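Local coordinates for protein octenoyl-coa reductase/carboxylase (Streptomyces sp., PDB 4A0S) that probably reduces and carboxylates 2-octenoyl-CoA with NADPH, supplying an unusual extender unit for polyketide biosynthesis, at residues S1-D9 and E15-D23. Sequence-based numbering, arbitrary orientation.
Sequences SSLSRAVLD and EIEAAPVPD
Leu3 of helix 2-8 lies against Ile16, Ala19 and Pro22, one methyl branch turned to each end of the bend that follows helix 13-18. Its CG, anti to the backbone N (chi1 -177°), points away from that amide and into the bend, where CD1 meets CG2 of Ile16 at 3.8 Å, the two side chains crossing at about a right angle, while CD2 lies 3.8 Å from CD of Pro22. Beside the start of the helix, the methyl of Ala19 presses on the backbone: CB comes within 3.6 Å of CA of Leu3, an approach that suits a residue as small as alanine. One turn on, the methyl of Ala6 meets CG1 of Ile16 at 4.2 Å, where a short side chain lets the two helices come close. With an alanine in place of Leu3, both methyl branches would be gone, and Ile16 and Pro22 would probably lose the apolar bridge between them.

No direct hydrogen bond links the segments. Instead, a water accepts from N of Leu3 at 3.0 Å, donates to O of Pro20 at 2.6 Å and bonds to OG of Ser2, giving an amide in the first helical turn a partner. Val122 and Tyr176 of neighbouring strands also touch Leu3, and Arg123 hydrogen-bonds to O of Ile16 through NH1 and to O of Ala19 through NH2, taking up carbonyls at the end of the second helix. The two short N-terminal helices are thus joined by apolar packing and one water, and together they lie on the GroES-like domain, away from the nucleotide and acyl-CoA sites.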
ATOM      1  N   SER A   1      12.967  46.248  17.908  1.00 28.17           N
ATOM      2  CA  SER A   1      12.397  46.077  19.273  1.00 28.35           C
ATOM      3  C   SER A   1      13.311  45.238  20.167  1.00 28.06           C
ATOM      4  O   SER A   1      14.188  44.519  19.679  1.00 27.76           O
ATOM      5  CB  SER A   1      11.031  45.412  19.180  1.00 26.91           C
ATOM      6  OG  SER A   1      11.172  44.055  18.802  1.00 26.27           O
ATOM      7  N   SER A   2      13.106  45.330  21.481  1.00 28.47           N
ATOM      8  CA  SER A   2      13.895  44.533  22.417  1.00 28.11           C
ATOM      9  C   SER A   2      13.783  43.039  22.085  1.00 26.50           C
ATOM     10  O   SER A   2      14.762  42.310  22.192  1.00 26.37           O
ATOM     11  CB  SER A   2      13.529  44.829  23.875  1.00 29.32           C
ATOM     12  OG  SER A   2      12.170  44.543  24.129  1.00 30.02           O
ATOM     13  N   LEU A   3      12.609  42.596  21.652  1.00 25.17           N
ATOM     14  CA  LEU A   3      12.461  41.194  21.261  1.00 24.02           C
ATOM     15  C   LEU A   3      13.282  40.831  20.030  1.00 23.52           C
ATOM     16  O   LEU A   3      13.941  39.786  20.009  1.00 24.10           O
ATOM     17  CB  LEU A   3      10.996  40.814  21.070  1.00 23.05           C
ATOM     18  CG  LEU A   3      10.696  39.348  20.723  1.00 21.72           C
ATOM     19  CD1 LEU A   3      11.325  38.355  21.702  1.00 22.19           C
ATOM     20  CD2 LEU A   3       9.176  39.144  20.613  1.00 20.27           C
ATOM     21  N   SER A   4      13.245  41.666  19.002  1.00 23.51           N
ATOM     22  CA  SER A   4      14.011  41.342  17.795  1.00 23.83           C
ATOM     23  C   SER A   4      15.505  41.421  18.077  1.00 24.60           C
ATOM     24  O   SER A   4      16.262  40.609  17.570  1.00 24.48           O
ATOM     25  CB  SER A   4      13.622  42.223  16.606  1.00 23.21           C
ATOM     26  OG  SER A   4      13.976  43.574  16.829  1.00 26.27           O
ATOM     27  N   ARG A   5      15.914  42.386  18.901  1.00 26.48           N
ATOM     28  CA  ARG A   5      17.318  42.517  19.304  1.00 27.89           C
ATOM     29  C   ARG A   5      17.766  41.267  20.062  1.00 27.85           C
ATOM     30  O   ARG A   5      18.814  40.709  19.759  1.00 28.55           O
ATOM     31  CB  ARG A   5      17.550  43.779  20.142  1.00 29.62           C
ATOM     32  CG  ARG A   5      17.449  45.085  19.344  1.00 32.70           C
ATOM     33  CD  ARG A   5      17.666  46.334  20.210  1.00 39.12           C
ATOM     34  NE  ARG A   5      16.508  47.227  20.096  1.00 42.66           N
ATOM     35  CZ  ARG A   5      15.687  47.540  21.100  1.00 44.60           C
ATOM     36  NH1 ARG A   5      15.914  47.078  22.326  1.00 44.92           N
ATOM     37  NH2 ARG A   5      14.648  48.347  20.883  1.00 45.71           N
ATOM     38  N   ALA A   6      16.962  40.822  21.027  1.00 27.48           N
ATOM     39  CA  ALA A   6      17.250  39.597  21.784  1.00 27.85           C
ATOM     40  C   ALA A   6      17.453  38.402  20.848  1.00 27.12           C
ATOM     41  O   ALA A   6      18.439  37.679  20.958  1.00 27.83           O
ATOM     42  CB  ALA A   6      16.128  39.302  22.784  1.00 27.82           C
ATOM     43  N   VAL A   7      16.528  38.230  19.912  1.00 25.97           N
ATOM     44  CA  VAL A   7      16.587  37.141  18.932  1.00 25.58           C
ATOM     45  C   VAL A   7      17.855  37.252  18.100  1.00 26.28           C
ATOM     46  O   VAL A   7      18.618  36.299  17.989  1.00 26.92           O
ATOM     47  CB  VAL A   7      15.358  37.194  18.001  1.00 24.15           C
ATOM     48  CG1 VAL A   7      15.498  36.211  16.867  1.00 23.87           C
ATOM     49  CG2 VAL A   7      14.107  36.924  18.796  1.00 23.93           C
ATOM     50  N   LEU A   8      18.076  38.436  17.543  1.00 26.96           N
ATOM     51  CA  LEU A   8      19.233  38.703  16.694  1.00 28.61           C
ATOM     52  C   LEU A   8      20.534  38.610  17.477  1.00 30.73           C
ATOM     53  O   LEU A   8      21.562  38.251  16.918  1.00 31.57           O
ATOM     54  CB  LEU A   8      19.111  40.070  16.014  1.00 28.30           C
ATOM     55  CG  LEU A   8      18.018  40.136  14.934  1.00 28.14           C
ATOM     56  CD1 LEU A   8      18.011  41.492  14.236  1.00 28.28           C
ATOM     57  CD2 LEU A   8      18.146  38.985  13.909  1.00 27.56           C
ATOM     58  N   ASP A   9      20.479  38.908  18.771  1.00 32.09           N
ATOM     59  CA  ASP A   9      21.672  38.839  19.606  1.00 34.93           C
ATOM     60  C   ASP A   9      21.950  37.408  20.068  1.00 35.67           C
ATOM     61  O   ASP A   9      22.963  37.143  20.713  1.00 37.23           O
ATOM     62  CB  ASP A   9      21.579  39.825  20.779  1.00 35.97           C
ATOM     63  CG  ASP A   9      21.585  41.289  20.318  1.00 38.40           C
ATOM     64  OD1 ASP A   9      21.811  41.547  19.112  1.00 39.22           O
ATOM     65  OD2 ASP A   9      21.352  42.191  21.158  1.00 41.36           O
ATOM     66  N   GLU A  15      15.715  35.530  28.415  1.00 39.48           N
ATOM     67  CA  GLU A  15      15.854  36.881  27.856  1.00 38.45           C
ATOM     68  C   GLU A  15      14.850  37.137  26.739  1.00 36.25           C
ATOM     69  O   GLU A  15      14.298  38.243  26.613  1.00 35.49           O
ATOM     70  CB  GLU A  15      17.255  37.069  27.299  1.00 38.65           C
ATOM     71  CG  GLU A  15      18.312  37.332  28.362  1.00 43.50           C
ATOM     72  CD  GLU A  15      19.678  37.582  27.756  1.00 46.79           C
ATOM     73  OE1 GLU A  15      20.367  36.599  27.394  1.00 47.37           O
ATOM     74  OE2 GLU A  15      20.049  38.769  27.624  1.00 48.74           O
ATOM     75  N   ILE A  16      14.634  36.115  25.916  1.00 34.54           N
ATOM     76  CA  ILE A  16      13.659  36.207  24.843  1.00 32.60           C
ATOM     77  C   ILE A  16      12.238  36.323  25.396  1.00 32.44           C
ATOM     78  O   ILE A  16      11.462  37.166  24.936  1.00 31.25           O
ATOM     79  CB  ILE A  16      13.815  35.053  23.830  1.00 32.00           C
ATOM     80  CG1 ILE A  16      15.136  35.228  23.066  1.00 31.26           C
ATOM     81  CG2 ILE A  16      12.638  35.027  22.852  1.00 29.29           C
ATOM     82  CD1 ILE A  16      15.502  34.077  22.141  1.00 30.75           C
ATOM     83  N   GLU A  17      11.913  35.508  26.398  1.00 33.79           N
ATOM     84  CA  GLU A  17      10.595  35.585  27.056  1.00 34.47           C
ATOM     85  C   GLU A  17      10.392  36.898  27.797  1.00 35.07           C
ATOM     86  O   GLU A  17       9.258  37.388  27.884  1.00 35.35           O
ATOM     87  CB  GLU A  17      10.395  34.465  28.074  1.00 36.36           C
ATOM     88  CG  GLU A  17      10.607  33.077  27.577  1.00 37.53           C
ATOM     89  CD  GLU A  17      10.108  32.048  28.581  1.00 41.24           C
ATOM     90  OE1 GLU A  17       8.884  32.008  28.841  1.00 41.48           O
ATOM     91  OE2 GLU A  17      10.939  31.296  29.124  1.00 43.80           O
ATOM     92  N   ALA A  18      11.478  37.449  28.349  1.00 35.54           N
ATOM     93  CA  ALA A  18      11.420  38.702  29.102  1.00 35.88           C
ATOM     94  C   ALA A  18      11.217  39.903  28.184  1.00 34.77           C
ATOM     95  O   ALA A  18      10.671  40.931  28.611  1.00 35.53           O
ATOM     96  CB  ALA A  18      12.668  38.891  29.935  1.00 37.22           C
ATOM     97  N   ALA A  19      11.671  39.777  26.935  1.00 32.74           N
ATOM     98  CA  ALA A  19      11.529  40.852  25.955  1.00 31.99           C
ATOM     99  C   ALA A  19      10.082  40.899  25.470  1.00 31.36           C
ATOM    100  O   ALA A  19       9.573  39.897  24.965  1.00 30.92           O
ATOM    101  CB  ALA A  19      12.477  40.637  24.792  1.00 30.70           C
ATOM    102  N   PRO A  20       9.410  42.054  25.622  1.00 32.00           N
ATOM    103  CA  PRO A  20       7.987  42.073  25.280  1.00 31.54           C
ATOM    104  C   PRO A  20       7.719  41.797  23.803  1.00 29.68           C
ATOM    105  O   PRO A  20       8.556  42.107  22.939  1.00 29.06           O
ATOM    106  CB  PRO A  20       7.537  43.497  25.658  1.00 33.12           C
ATOM    107  CG  PRO A  20       8.784  44.297  25.755  1.00 33.69           C
ATOM    108  CD  PRO A  20       9.869  43.344  26.170  1.00 33.31           C
ATOM    109  N   VAL A  21       6.558  41.208  23.524  1.00 28.39           N
ATOM    110  CA  VAL A  21       6.090  41.061  22.154  1.00 26.48           C
ATOM    111  C   VAL A  21       5.631  42.427  21.677  1.00 26.90           C
ATOM    112  O   VAL A  21       4.875  43.096  22.382  1.00 27.94           O
ATOM    113  CB  VAL A  21       4.916  40.049  22.020  1.00 25.87           C
ATOM    114  CG1 VAL A  21       4.676  39.720  20.552  1.00 23.59           C
ATOM    115  CG2 VAL A  21       5.189  38.780  22.803  1.00 25.64           C
ATOM    116  N   PRO A  22       6.103  42.854  20.492  1.00 26.51           N
ATOM    117  CA  PRO A  22       5.653  44.104  19.891  1.00 27.16           C
ATOM    118  C   PRO A  22       4.172  44.051  19.540  1.00 27.21           C
ATOM    119  O   PRO A  22       3.660  42.993  19.185  1.00 26.07           O
ATOM    120  CB  PRO A  22       6.461  44.192  18.594  1.00 26.70           C
ATOM    121  CG  PRO A  22       7.533  43.206  18.708  1.00 25.31           C
ATOM    122  CD  PRO A  22       7.120  42.171  19.673  1.00 24.93           C
ATOM    123  N   ASP A  23       3.510  45.198  19.636  1.00 28.49           N
ATOM    124  CA  ASP A  23       2.098  45.346  19.291  1.00 28.77           C
ATOM    125  C   ASP A  23       1.875  45.152  17.808  1.00 26.63           C
ATOM    126  O   ASP A  23       0.777  44.797  17.374  1.00 26.56           O
ATOM    127  CB  ASP A  23       1.634  46.760  19.645  1.00 31.46           C
ATOM    128  CG  ASP A  23       1.469  46.957  21.128  1.00 35.13           C
ATOM    129  OD1 ASP A  23       1.494  45.941  21.858  1.00 36.81           O
ATOM    130  OD2 ASP A  23       1.303  48.118  21.561  1.00 39.20           O
TER
HETATM  131  O   HOH W   1      10.127  44.097  22.386  1.00  2.00           O